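Local coordinates for protein putative isomerase YbhH (Escherichia coli, PDB 6OTV) that is a putative isomerase of the PrpF family, probably with a diaminopimelate epimerase-like fold, whose substrate is not established, at residues H23-Q28 / D32-A37; V187-I192 / P197-P202; L277-A282 / V335-R340. All coordinates share one frame; numbering follows the deposited sequence.

Interaction 1 of 3, residues H23-Q28 / D32-A37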
ATOM      1  N   HIS A  23      -6.297  17.950  18.104  1.00 34.11           N
ATOM      2  CA  HIS A  23      -6.580  19.280  18.620  1.00 33.95           C
ATOM      3  C   HIS A  23      -7.810  19.918  17.989  1.00 34.23           C
ATOM      4  O   HIS A  23      -8.060  21.105  18.215  1.00 41.86           O
ATOM      5  CB  HIS A  23      -5.357  20.176  18.422  1.00 32.75           C
ATOM      6  CG  HIS A  23      -4.134  19.674  19.123  1.00 38.52           C
ATOM      7  ND1 HIS A  23      -2.860  19.873  18.636  1.00 37.46           N
ATOM      8  CD2 HIS A  23      -3.992  18.980  20.277  1.00 35.91           C
ATOM      9  CE1 HIS A  23      -1.985  19.322  19.460  1.00 35.81           C
ATOM     10  NE2 HIS A  23      -2.646  18.775  20.464  1.00 39.51           N
ATOM     11  N   LEU A  24      -8.584  19.159  17.221  1.00 32.73           N
ATOM     12  CA  LEU A  24      -9.767  19.669  16.552  1.00 37.19           C
ATOM     13  C   LEU A  24     -10.994  18.861  16.960  1.00 39.91           C
ATOM     14  O   LEU A  24     -10.887  17.664  17.245  1.00 39.86           O
ATOM     15  CB  LEU A  24      -9.602  19.619  15.027  1.00 36.60           C
ATOM     16  CG  LEU A  24      -8.607  20.620  14.431  1.00 38.22           C
ATOM     17  CD1 LEU A  24      -8.304  20.290  12.978  1.00 31.82           C
ATOM     18  CD2 LEU A  24      -9.151  22.035  14.552  1.00 28.42           C
ATOM     19  N   PRO A  25     -12.167  19.488  17.007  1.00 38.11           N
ATOM     20  CA  PRO A  25     -13.383  18.753  17.358  1.00 43.09           C
ATOM     21  C   PRO A  25     -13.839  17.862  16.213  1.00 48.79           C
ATOM     22  O   PRO A  25     -13.516  18.080  15.044  1.00 47.02           O
ATOM     23  CB  PRO A  25     -14.399  19.866  17.631  1.00 42.93           C
ATOM     24  CG  PRO A  25     -13.950  20.978  16.747  1.00 39.11           C
ATOM     25  CD  PRO A  25     -12.442  20.912  16.754  1.00 38.74           C
ATOM     26  N   GLU A  26     -14.610  16.836  16.576  1.00 57.09           N
ATOM     27  CA  GLU A  26     -15.088  15.891  15.573  1.00 61.71           C
ATOM     28  C   GLU A  26     -16.222  16.483  14.742  1.00 55.59           C
ATOM     29  O   GLU A  26     -16.397  16.104  13.579  1.00 53.84           O
ATOM     30  CB  GLU A  26     -15.526  14.593  16.252  1.00 75.38           C
ATOM     31  CG  GLU A  26     -15.821  13.446  15.304  1.00 88.69           C
ATOM     32  CD  GLU A  26     -16.044  12.135  16.038  1.00101.40           C
ATOM     33  OE1 GLU A  26     -15.554  12.001  17.181  1.00103.62           O
ATOM     34  OE2 GLU A  26     -16.712  11.242  15.475  1.00105.36           O
ATOM     35  N   ASP A  27     -16.988  17.413  15.309  1.00 55.30           N
ATOM     36  CA  ASP A  27     -18.075  18.040  14.569  1.00 56.23           C
ATOM     37  C   ASP A  27     -17.520  18.878  13.423  1.00 62.25           C
ATOM     38  O   ASP A  27     -16.670  19.749  13.628  1.00 59.73           O
ATOM     39  CB  ASP A  27     -18.923  18.905  15.497  1.00 58.25           C
ATOM     40  CG  ASP A  27     -20.090  19.549  14.778  1.00 71.79           C
ATOM     41  OD1 ASP A  27     -20.968  18.808  14.287  1.00 76.64           O
ATOM     42  OD2 ASP A  27     -20.131  20.795  14.701  1.00 73.95           O
ATOM     43  N   GLN A  28     -18.012  18.611  12.211  1.00 61.85           N
ATOM     44  CA  GLN A  28     -17.450  19.239  11.021  1.00 55.52           C
ATOM     45  C   GLN A  28     -17.705  20.741  10.995  1.00 54.99           C
ATOM     46  O   GLN A  28     -16.861  21.502  10.508  1.00 55.80           O
ATOM     47  CB  GLN A  28     -18.022  18.571   9.770  1.00 56.25           C
ATOM     48  CG  GLN A  28     -17.342  18.965   8.472  1.00 66.65           C
ATOM     49  CD  GLN A  28     -18.182  19.913   7.638  1.00 84.44           C
ATOM     50  OE1 GLN A  28     -19.102  20.555   8.145  1.00 95.76           O
ATOM     51  NE2 GLN A  28     -17.873  19.999   6.348  1.00 86.31           N
ATOM     52  N   ASP A  32     -14.669  23.479  11.023  1.00 41.79           N
ATOM     53  CA  ASP A  32     -14.500  24.456   9.952  1.00 40.76           C
ATOM     54  C   ASP A  32     -14.446  25.877  10.495  1.00 34.83           C
ATOM     55  O   ASP A  32     -13.686  26.711   9.990  1.00 32.94           O
ATOM     56  CB  ASP A  32     -15.626  24.313   8.930  1.00 45.73           C
ATOM     57  CG  ASP A  32     -15.455  23.094   8.045  1.00 50.66           C
ATOM     58  OD1 ASP A  32     -14.431  22.392   8.189  1.00 53.68           O
ATOM     59  OD2 ASP A  32     -16.344  22.841   7.205  1.00 54.84           O
ATOM     60  N   LYS A  33     -15.249  26.180  11.520  1.00 32.59           N
ATOM     61  CA  LYS A  33     -15.180  27.502  12.136  1.00 40.38           C
ATOM     62  C   LYS A  33     -13.790  27.772  12.703  1.00 37.77           C
ATOM     63  O   LYS A  33     -13.268  28.886  12.588  1.00 37.69           O
ATOM     64  CB  LYS A  33     -16.239  27.635  13.230  1.00 48.48           C
ATOM     65  CG  LYS A  33     -17.638  27.941  12.720  1.00 59.20           C
ATOM     66  CD  LYS A  33     -18.571  28.291  13.871  1.00 69.88           C
ATOM     67  CE  LYS A  33     -19.927  28.770  13.371  1.00 78.83           C
ATOM     68  NZ  LYS A  33     -20.641  27.721  12.592  1.00 83.85           N
ATOM     69  N   ILE A  34     -13.173  26.759  13.311  1.00 33.14           N
ATOM     70  CA  ILE A  34     -11.829  26.928  13.848  1.00 32.69           C
ATOM     71  C   ILE A  34     -10.833  27.180  12.725  1.00 36.09           C
ATOM     72  O   ILE A  34      -9.961  28.051  12.835  1.00 32.02           O
ATOM     73  CB  ILE A  34     -11.446  25.703  14.696  1.00 36.74           C
ATOM     74  CG1 ILE A  34     -12.309  25.657  15.958  1.00 36.25           C
ATOM     75  CG2 ILE A  34      -9.962  25.720  15.041  1.00 31.74           C
ATOM     76  CD1 ILE A  34     -12.140  24.406  16.771  1.00 30.93           C
ATOM     77  N   LEU A  35     -10.955  26.439  11.619  1.00 27.74           N
ATOM     78  CA  LEU A  35     -10.036  26.624  10.502  1.00 31.22           C
ATOM     79  C   LEU A  35     -10.147  28.029   9.923  1.00 32.12           C
ATOM     80  O   LEU A  35      -9.133  28.644   9.571  1.00 31.58           O
ATOM     81  CB  LEU A  35     -10.300  25.573   9.422  1.00 33.60           C
ATOM     82  CG  LEU A  35     -10.141  24.111   9.843  1.00 35.02           C
ATOM     83  CD1 LEU A  35     -10.239  23.187   8.634  1.00 28.92           C
ATOM     84  CD2 LEU A  35      -8.826  23.904  10.576  1.00 30.01           C
ATOM     85  N   MET A  36     -11.372  28.552   9.815  1.00 31.13           N
ATOM     86  CA  MET A  36     -11.547  29.921   9.340  1.00 35.40           C
ATOM     87  C   MET A  36     -10.902  30.916  10.294  1.00 34.03           C
ATOM     88  O   MET A  36     -10.251  31.874   9.859  1.00 31.68           O
ATOM     89  CB  MET A  36     -13.033  30.237   9.166  1.00 31.04           C
ATOM     90  CG  MET A  36     -13.758  29.358   8.159  1.00 38.91           C
ATOM     91  SD  MET A  36     -15.536  29.683   8.154  1.00 51.57           S
ATOM     92  CE  MET A  36     -16.156  28.243   7.291  1.00 60.03           C
ATOM     93  N   ALA A  37     -11.067  30.699  11.604  1.00 30.71           N
ATOM     94  CA  ALA A  37     -10.491  31.610  12.586  1.00 30.44           C
ATOM     95  C   ALA A  37      -8.970  31.550  12.592  1.00 31.73           C
ATOM     96  O   ALA A  37      -8.314  32.551  12.901  1.00 35.03           O
ATOM     97  CB  ALA A  37     -11.038  31.299  13.979  1.00 28.22           C
TER
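I34 meets the preceding loop with both of its branches because CG1 turns in beside the backbone N (chi1 -68°) and the chain then runs on extended (chi2 173°). This setting leaves CG2 facing L24, whose own CG also lies beside its backbone N. L24 CD2 reaches I34 CG2 at 3.8 Å as the two side chains run antiparallel past one another. I34 CD1 goes the other way and comes up against the CD corner of the P25 ring, 3.5 Å from P25 CD. L24 CD1 adds a looser touch on L35 CD2 (4.4 Å). At the far end D32 N bonds to Q28 O (3.0 Å), an ordinary i to i+4 bond of the first helical turns. The polar ends of these two residues are not bonded: Q28 NE2 is 3.3 Å from D32 OD2, but the N-H does not point at the oxygen well enough for a hydrogen bond, and the amide and carboxylate planes are 54° apart. The N-cap is D27, whose OD2 accepts from Q30 N. The contact thus folds the loop after strand 14-20 back along the start of helix 28-39, with L24 also touching I4 of strand 3-11 and I62 of strand 59-65, and L35 resting on V60 of the latter.

Interaction 2 of 3, residues V187-I192 / P197-P202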
ATOM      1  N   VAL A 187     -13.204  17.097 -32.405  1.00 74.73           N
ATOM      2  CA  VAL A 187     -11.930  17.432 -31.783  1.00 64.01           C
ATOM      3  C   VAL A 187     -11.351  16.156 -31.181  1.00 59.70           C
ATOM      4  O   VAL A 187     -11.972  15.554 -30.301  1.00 61.43           O
ATOM      5  CB  VAL A 187     -12.076  18.518 -30.703  1.00 60.28           C
ATOM      6  CG1 VAL A 187     -10.728  18.816 -30.063  1.00 58.31           C
ATOM      7  CG2 VAL A 187     -12.690  19.779 -31.292  1.00 51.08           C
ATOM      8  N   PRO A 188     -10.176  15.702 -31.617  1.00 62.24           N
ATOM      9  CA  PRO A 188      -9.568  14.506 -31.010  1.00 57.36           C
ATOM     10  C   PRO A 188      -9.055  14.822 -29.613  1.00 54.89           C
ATOM     11  O   PRO A 188      -8.215  15.706 -29.436  1.00 55.77           O
ATOM     12  CB  PRO A 188      -8.425  14.162 -31.971  1.00 55.79           C
ATOM     13  CG  PRO A 188      -8.063  15.472 -32.596  1.00 54.87           C
ATOM     14  CD  PRO A 188      -9.348  16.255 -32.703  1.00 60.16           C
ATOM     15  N   VAL A 189      -9.569  14.100 -28.616  1.00 54.95           N
ATOM     16  CA  VAL A 189      -9.181  14.293 -27.226  1.00 54.22           C
ATOM     17  C   VAL A 189      -8.792  12.945 -26.630  1.00 55.60           C
ATOM     18  O   VAL A 189      -8.953  11.893 -27.249  1.00 59.99           O
ATOM     19  CB  VAL A 189     -10.297  14.949 -26.385  1.00 58.74           C
ATOM     20  CG1 VAL A 189     -10.752  16.260 -27.019  1.00 57.58           C
ATOM     21  CG2 VAL A 189     -11.464  13.988 -26.202  1.00 56.50           C
ATOM     22  N   THR A 190      -8.270  12.993 -25.406  1.00 49.85           N
ATOM     23  CA  THR A 190      -7.925  11.795 -24.652  1.00 49.75           C
ATOM     24  C   THR A 190      -8.515  11.891 -23.254  1.00 48.11           C
ATOM     25  O   THR A 190      -8.287  12.876 -22.544  1.00 43.43           O
ATOM     26  CB  THR A 190      -6.407  11.595 -24.569  1.00 44.57           C
ATOM     27  OG1 THR A 190      -5.920  11.100 -25.823  1.00 50.56           O
ATOM     28  CG2 THR A 190      -6.056  10.602 -23.469  1.00 43.14           C
ATOM     29  N   CYS A 191      -9.278  10.873 -22.868  1.00 50.68           N
ATOM     30  CA  CYS A 191      -9.856  10.781 -21.535  1.00 52.19           C
ATOM     31  C   CYS A 191      -9.025   9.806 -20.713  1.00 49.32           C
ATOM     32  O   CYS A 191      -8.944   8.619 -21.046  1.00 55.58           O
ATOM     33  CB  CYS A 191     -11.314  10.333 -21.605  1.00 55.88           C
ATOM     34  SG  CYS A 191     -12.376  11.461 -22.536  1.00 57.90           S
ATOM     35  N   ILE A 192      -8.400  10.308 -19.650  1.00 45.22           N
ATOM     36  CA  ILE A 192      -7.516   9.504 -18.821  1.00 48.47           C
ATOM     37  C   ILE A 192      -7.768   9.844 -17.357  1.00 51.89           C
ATOM     38  O   ILE A 192      -8.076  10.988 -17.006  1.00 44.87           O
ATOM     39  CB  ILE A 192      -6.032   9.710 -19.208  1.00 44.66           C
ATOM     40  CG1 ILE A 192      -5.129   8.722 -18.468  1.00 50.97           C
ATOM     41  CG2 ILE A 192      -5.600  11.140 -18.941  1.00 43.29           C
ATOM     42  CD1 ILE A 192      -3.682   8.777 -18.913  1.00 46.74           C
ATOM     43  N   PRO A 197      -9.130  12.684 -12.983  1.00 48.03           N
ATOM     44  CA  PRO A 197      -9.804  12.542 -14.283  1.00 46.46           C
ATOM     45  C   PRO A 197      -9.661  13.829 -15.082  1.00 50.61           C
ATOM     46  O   PRO A 197     -10.092  14.895 -14.641  1.00 54.02           O
ATOM     47  CB  PRO A 197     -11.266  12.272 -13.902  1.00 48.46           C
ATOM     48  CG  PRO A 197     -11.232  11.873 -12.460  1.00 46.77           C
ATOM     49  CD  PRO A 197     -10.076  12.602 -11.859  1.00 44.91           C
ATOM     50  N   VAL A 198      -9.035  13.729 -16.254  1.00 43.78           N
ATOM     51  CA  VAL A 198      -8.842  14.883 -17.123  1.00 48.68           C
ATOM     52  C   VAL A 198      -9.222  14.505 -18.545  1.00 48.23           C
ATOM     53  O   VAL A 198      -9.192  13.332 -18.931  1.00 41.59           O
ATOM     54  CB  VAL A 198      -7.390  15.421 -17.088  1.00 47.20           C
ATOM     55  CG1 VAL A 198      -6.974  15.790 -15.668  1.00 44.58           C
ATOM     56  CG2 VAL A 198      -6.425  14.416 -17.701  1.00 37.84           C
ATOM     57  N   VAL A 199      -9.588  15.517 -19.326  1.00 46.25           N
ATOM     58  CA  VAL A 199      -9.794  15.375 -20.761  1.00 41.98           C
ATOM     59  C   VAL A 199      -8.763  16.259 -21.451  1.00 47.11           C
ATOM     60  O   VAL A 199      -8.749  17.481 -21.259  1.00 42.62           O
ATOM     61  CB  VAL A 199     -11.232  15.732 -21.179  1.00 44.32           C
ATOM     62  CG1 VAL A 199     -11.715  16.985 -20.462  1.00 45.08           C
ATOM     63  CG2 VAL A 199     -11.324  15.899 -22.687  1.00 44.37           C
ATOM     64  N   ILE A 200      -7.889  15.635 -22.229  1.00 47.10           N
ATOM     65  CA  ILE A 200      -6.753  16.317 -22.834  1.00 36.93           C
ATOM     66  C   ILE A 200      -7.153  16.779 -24.228  1.00 45.20           C
ATOM     67  O   ILE A 200      -7.500  15.961 -25.086  1.00 51.96           O
ATOM     68  CB  ILE A 200      -5.525  15.397 -22.875  1.00 37.23           C
ATOM     69  CG1 ILE A 200      -5.105  15.047 -21.447  1.00 34.86           C
ATOM     70  CG2 ILE A 200      -4.387  16.046 -23.645  1.00 33.59           C
ATOM     71  CD1 ILE A 200      -4.097  13.946 -21.360  1.00 36.63           C
ATOM     72  N   ILE A 201      -7.113  18.089 -24.449  1.00 37.21           N
ATOM     73  CA  ILE A 201      -7.597  18.711 -25.676  1.00 45.12           C
ATOM     74  C   ILE A 201      -6.451  19.502 -26.290  1.00 39.51           C
ATOM     75  O   ILE A 201      -5.859  20.341 -25.608  1.00 35.46           O
ATOM     76  CB  ILE A 201      -8.801  19.637 -25.424  1.00 47.13           C
ATOM     77  CG1 ILE A 201      -9.864  18.919 -24.591  1.00 41.51           C
ATOM     78  CG2 ILE A 201      -9.373  20.138 -26.748  1.00 43.68           C
ATOM     79  CD1 ILE A 201     -10.929  19.839 -24.040  1.00 43.28           C
ATOM     80  N   PRO A 202      -6.105  19.276 -27.557  1.00 41.41           N
ATOM     81  CA  PRO A 202      -5.112  20.136 -28.217  1.00 42.40           C
ATOM     82  C   PRO A 202      -5.631  21.560 -28.357  1.00 41.86           C
ATOM     83  O   PRO A 202      -6.738  21.791 -28.851  1.00 43.10           O
ATOM     84  CB  PRO A 202      -4.914  19.469 -29.584  1.00 39.73           C
ATOM     85  CG  PRO A 202      -5.389  18.061 -29.402  1.00 37.33           C
ATOM     86  CD  PRO A 202      -6.502  18.139 -28.403  1.00 36.51           C
TER
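V187-I192 and P197-P202 form the two arms of an antiparallel beta hairpin, knit by paired backbone bonds from 190-192 to 198-200 and without them at the 187-189/201-202 end. Near the turn I192 and V198 are a hydrogen-bonded pair: V198 N gives to I192 O at 3.0 Å, and I192 N gives to V198 O in return. Their side chains run together on the face that also carries T190 and I200, with I192 CG2 and V198 CG2 3.6 Å apart; I192 CG2 also meets I200 CD1, at 4.0 Å. The next hydrogen-bonded pair is T190 with I200, where I200 N to T190 O is the shortest of the four backbone bonds (2.8 Å, N-H...O angle 174°).

Between them, C191 and V199 form a non-hydrogen-bonded pair whose side chains hardly meet; V199 CG2, anti to its own N, leans toward V189 instead. Beyond T190 no N-H...O pair joins the arms; a CA-H...O contact from V189 CA to I200 O (3.2 Å) and apolar contacts take over. V189 CG1 lies alongside I201 CG1 (3.7 Å), and the V187 and I201 side chains run roughly perpendicular, with V187 CG1 and I201 CG2 3.8 Å apart. Even this end is buried rather than open to solvent. V189, C191, V199 and I201 pack on helix 221-237 through I230 and A234. On the other face T190 OG1 bonds to V295 N and Q180 O. Outside the last backbone bond, the ring carbon P202 CD sits just 3.1 Å from P188 O.

Interaction 3 of 3, residues L277-A282 / V335-R340. With PO4 (phosphate ion), chain I; EDO (1,2-ethanediol), chain E; EDO (1,2-ethanediol), chain N.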
ATOM      1  N   LEU A 277      -0.271  24.822 -12.240  1.00 36.20           N
ATOM      2  CA  LEU A 277      -0.690  23.475 -12.597  1.00 34.97           C
ATOM      3  C   LEU A 277      -0.778  22.631 -11.334  1.00 33.48           C
ATOM      4  O   LEU A 277       0.124  22.666 -10.495  1.00 36.27           O
ATOM      5  CB  LEU A 277       0.283  22.834 -13.596  1.00 31.56           C
ATOM      6  CG  LEU A 277       0.056  21.351 -13.892  1.00 31.15           C
ATOM      7  CD1 LEU A 277      -1.283  21.131 -14.583  1.00 28.49           C
ATOM      8  CD2 LEU A 277       1.196  20.787 -14.722  1.00 31.54           C
ATOM      9  N   ALA A 278      -1.863  21.871 -11.210  1.00 35.24           N
ATOM     10  CA  ALA A 278      -2.014  20.965 -10.080  1.00 34.41           C
ATOM     11  C   ALA A 278      -1.110  19.749 -10.243  1.00 38.65           C
ATOM     12  O   ALA A 278      -0.906  19.248 -11.354  1.00 33.87           O
ATOM     13  CB  ALA A 278      -3.469  20.520  -9.939  1.00 32.52           C
ATOM     14  N   ILE A 279      -0.562  19.275  -9.121  1.00 30.10           N
ATOM     15  CA  ILE A 279       0.305  18.100  -9.147  1.00 31.45           C
ATOM     16  C   ILE A 279      -0.436  16.902  -9.727  1.00 36.84           C
ATOM     17  O   ILE A 279       0.109  16.154 -10.549  1.00 35.60           O
ATOM     18  CB  ILE A 279       0.845  17.802  -7.735  1.00 41.34           C
ATOM     19  CG1 ILE A 279       1.662  18.988  -7.212  1.00 36.37           C
ATOM     20  CG2 ILE A 279       1.672  16.520  -7.734  1.00 29.05           C
ATOM     21  CD1 ILE A 279       2.854  19.329  -8.070  1.00 37.62           C
ATOM     22  N   THR A 280      -1.691  16.703  -9.315  1.00 36.71           N
ATOM     23  CA  THR A 280      -2.475  15.597  -9.853  1.00 40.95           C
ATOM     24  C   THR A 280      -2.669  15.743 -11.355  1.00 37.16           C
ATOM     25  O   THR A 280      -2.572  14.760 -12.099  1.00 37.60           O
ATOM     26  CB  THR A 280      -3.826  15.507  -9.145  1.00 42.99           C
ATOM     27  OG1 THR A 280      -4.539  16.739  -9.308  1.00 53.20           O
ATOM     28  CG2 THR A 280      -3.631  15.232  -7.663  1.00 39.63           C
ATOM     29  N   GLY A 281      -2.935  16.964 -11.823  1.00 39.56           N
ATOM     30  CA  GLY A 281      -3.000  17.191 -13.257  1.00 29.53           C
ATOM     31  C   GLY A 281      -1.686  16.881 -13.947  1.00 30.43           C
ATOM     32  O   GLY A 281      -1.668  16.338 -15.055  1.00 30.07           O
ATOM     33  N   ALA A 282      -0.568  17.210 -13.295  1.00 28.28           N
ATOM     34  CA  ALA A 282       0.737  16.911 -13.872  1.00 31.89           C
ATOM     35  C   ALA A 282       0.947  15.407 -14.004  1.00 32.09           C
ATOM     36  O   ALA A 282       1.568  14.943 -14.967  1.00 30.53           O
ATOM     37  CB  ALA A 282       1.844  17.546 -13.030  1.00 26.45           C
ATOM     38  N   VAL A 335       7.326  13.178  -7.947  1.00 29.98           N
ATOM     39  CA  VAL A 335       7.636  14.592  -8.115  1.00 34.44           C
ATOM     40  C   VAL A 335       8.534  15.018  -6.962  1.00 38.26           C
ATOM     41  O   VAL A 335       8.391  14.528  -5.836  1.00 37.58           O
ATOM     42  CB  VAL A 335       6.348  15.446  -8.175  1.00 40.89           C
ATOM     43  CG1 VAL A 335       6.669  16.928  -8.102  1.00 48.56           C
ATOM     44  CG2 VAL A 335       5.568  15.140  -9.448  1.00 39.78           C
ATOM     45  N   ILE A 336       9.481  15.911  -7.248  1.00 36.71           N
ATOM     46  CA  ILE A 336      10.322  16.519  -6.225  1.00 40.85           C
ATOM     47  C   ILE A 336       9.708  17.854  -5.826  1.00 38.04           C
ATOM     48  O   ILE A 336       9.342  18.662  -6.688  1.00 37.27           O
ATOM     49  CB  ILE A 336      11.766  16.706  -6.720  1.00 37.97           C
ATOM     50  CG1 ILE A 336      12.368  15.370  -7.171  1.00 34.61           C
ATOM     51  CG2 ILE A 336      12.625  17.341  -5.625  1.00 28.64           C
ATOM     52  CD1 ILE A 336      12.622  14.394  -6.042  1.00 28.63           C
ATOM     53  N   ARG A 337       9.586  18.083  -4.525  1.00 32.08           N
ATOM     54  CA  ARG A 337       9.184  19.372  -3.985  1.00 30.82           C
ATOM     55  C   ARG A 337      10.184  19.776  -2.911  1.00 32.65           C
ATOM     56  O   ARG A 337      11.165  19.074  -2.647  1.00 26.50           O
ATOM     57  CB  ARG A 337       7.762  19.325  -3.406  1.00 26.03           C
ATOM     58  CG  ARG A 337       6.674  18.891  -4.380  1.00 28.35           C
ATOM     59  CD  ARG A 337       6.114  20.067  -5.162  1.00 31.54           C
ATOM     60  NE  ARG A 337       7.040  20.532  -6.186  1.00 33.88           N
ATOM     61  CZ  ARG A 337       6.871  21.643  -6.894  1.00 39.63           C
ATOM     62  NH1 ARG A 337       5.807  22.409  -6.685  1.00 38.05           N
ATOM     63  NH2 ARG A 337       7.768  21.989  -7.806  1.00 39.47           N
ATOM     64  N   THR A 338       9.940  20.927  -2.294  1.00 33.73           N
ATOM     65  CA  THR A 338      10.662  21.333  -1.100  1.00 32.65           C
ATOM     66  C   THR A 338       9.653  21.831  -0.078  1.00 31.72           C
ATOM     67  O   THR A 338       8.530  22.214  -0.419  1.00 33.02           O
ATOM     68  CB  THR A 338      11.702  22.430  -1.377  1.00 33.96           C
ATOM     69  OG1 THR A 338      11.029  23.663  -1.668  1.00 34.59           O
ATOM     70  CG2 THR A 338      12.604  22.050  -2.552  1.00 31.09           C
ATOM     71  N   THR A 339      10.065  21.822   1.185  1.00 26.17           N
ATOM     72  CA  THR A 339       9.210  22.298   2.259  1.00 33.01           C
ATOM     73  C   THR A 339      10.083  22.973   3.307  1.00 33.94           C
ATOM     74  O   THR A 339      11.305  22.802   3.326  1.00 32.10           O
ATOM     75  CB  THR A 339       8.387  21.152   2.874  1.00 34.81           C
ATOM     76  OG1 THR A 339       7.426  21.684   3.793  1.00 39.97           O
ATOM     77  CG2 THR A 339       9.290  20.170   3.606  1.00 28.23           C
ATOM     78  N   ARG A 340       9.447  23.758   4.173  1.00 27.98           N
ATOM     79  CA  ARG A 340      10.176  24.417   5.246  1.00 31.98           C
ATOM     80  C   ARG A 340       9.218  24.729   6.384  1.00 33.96           C
ATOM     81  O   ARG A 340       8.101  25.198   6.153  1.00 32.95           O
ATOM     82  CB  ARG A 340      10.855  25.702   4.758  1.00 32.44           C
ATOM     83  CG  ARG A 340      11.937  26.219   5.694  1.00 29.98           C
ATOM     84  CD  ARG A 340      12.569  27.494   5.162  1.00 30.64           C
ATOM     85  NE  ARG A 340      11.700  28.653   5.338  1.00 34.66           N
ATOM     86  CZ  ARG A 340      11.629  29.369   6.457  1.00 37.76           C
ATOM     87  NH1 ARG A 340      12.370  29.038   7.509  1.00 26.10           N
ATOM     88  NH2 ARG A 340      10.810  30.411   6.528  1.00 30.50           N
TER
HETATM   89  P   PO4 I 407      -1.613  21.523  -6.220  1.00 65.37           P
HETATM   90  O1  PO4 I 407      -2.861  22.305  -6.568  1.00 63.79           O
HETATM   91  O2  PO4 I 407      -1.031  22.042  -4.928  1.00 61.00           O
HETATM   92  O3  PO4 I 407      -1.957  20.055  -6.083  1.00 59.67           O
HETATM   93  O4  PO4 I 407      -0.586  21.697  -7.312  1.00 75.25           O
HETATM   94  C1  EDO E 403      13.556  25.780  -2.143  0.60 14.08           C
HETATM   95  O1  EDO E 403      12.392  25.293  -2.814  0.60 13.07           O
HETATM   96  C2  EDO E 403      13.170  27.027  -1.360  0.60 19.87           C
HETATM   97  O2  EDO E 403      14.318  27.721  -0.861  0.60 13.96           O
HETATM   98  C1  EDO N 412      15.097  25.945   8.849  1.00 59.47           C
HETATM   99  O1  EDO N 412      14.593  26.810   7.826  1.00 56.08           O
HETATM  100  C2  EDO N 412      13.943  25.488   9.737  1.00 58.66           C
HETATM  101  O2  EDO N 412      12.818  25.134   8.922  1.00 51.96           O
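The N terminus of helix 279-290 holds a phosphate ion, and its first residue, I279, also packs against V335 and R337 of strand 332-344. The packing is light: I279 CG2, anti to the backbone N, comes to 4.5 Å from V335 CG2, and I279 CD1 lies 4.4 Å from R337 CD. Near its root the same residue meets the ion. Its backbone N gives a hydrogen bond to phosphate O4 (3.0 Å) and a weak one to O3, while I279 CG1 lies 3.5 Å from O4 and carries the CD1 that continues to R337. A278 is at the N-cap position, so the anion sits where the helix dipole would be expected to favour negative charge.

R337 curls back on its own strand. Turns at chi2 (-88°) and chi3 (74°) bring NE to I336 O at 3.0 Å, with that oxygen almost in the guanidinium plane and the bond nearly straight (172°). NH1 bonds to OD1 of N95, whose ND2 in turn holds the phosphate, so R337 probably helps position N95, a second-shell role. G94 N is a further donor to the ion. Phosphate probably comes from the crystallisation liquor, but its place at the starts of helices 94-106 and 279-290 recalls the substrate carboxylate site of diaminopimelate epimerase-like enzymes, where two helix N termini face each other across the cleft.

In the fold
Interactions 1 and 2 lie on opposite sides of the chain's centre, about 38 Å apart between centres, with interaction 3 close to the middle. Interaction 1 is partly exposed and local, a loop closing on the helix it leads into. Interaction 2 is wholly buried and rests on reciprocal backbone bonds plus branched aliphatic side chains. Interaction 3 joins segments more than 50 residues apart through a few apolar atoms, with I279 N turned to the phosphate and R337 NH1 to N95. The three use different helices and strands, though interactions 2 and 3 both reach the same connected strand system and approach to about 5 Å at their nearest atoms, whereas interaction 1 remains about 17 Å from interaction 3.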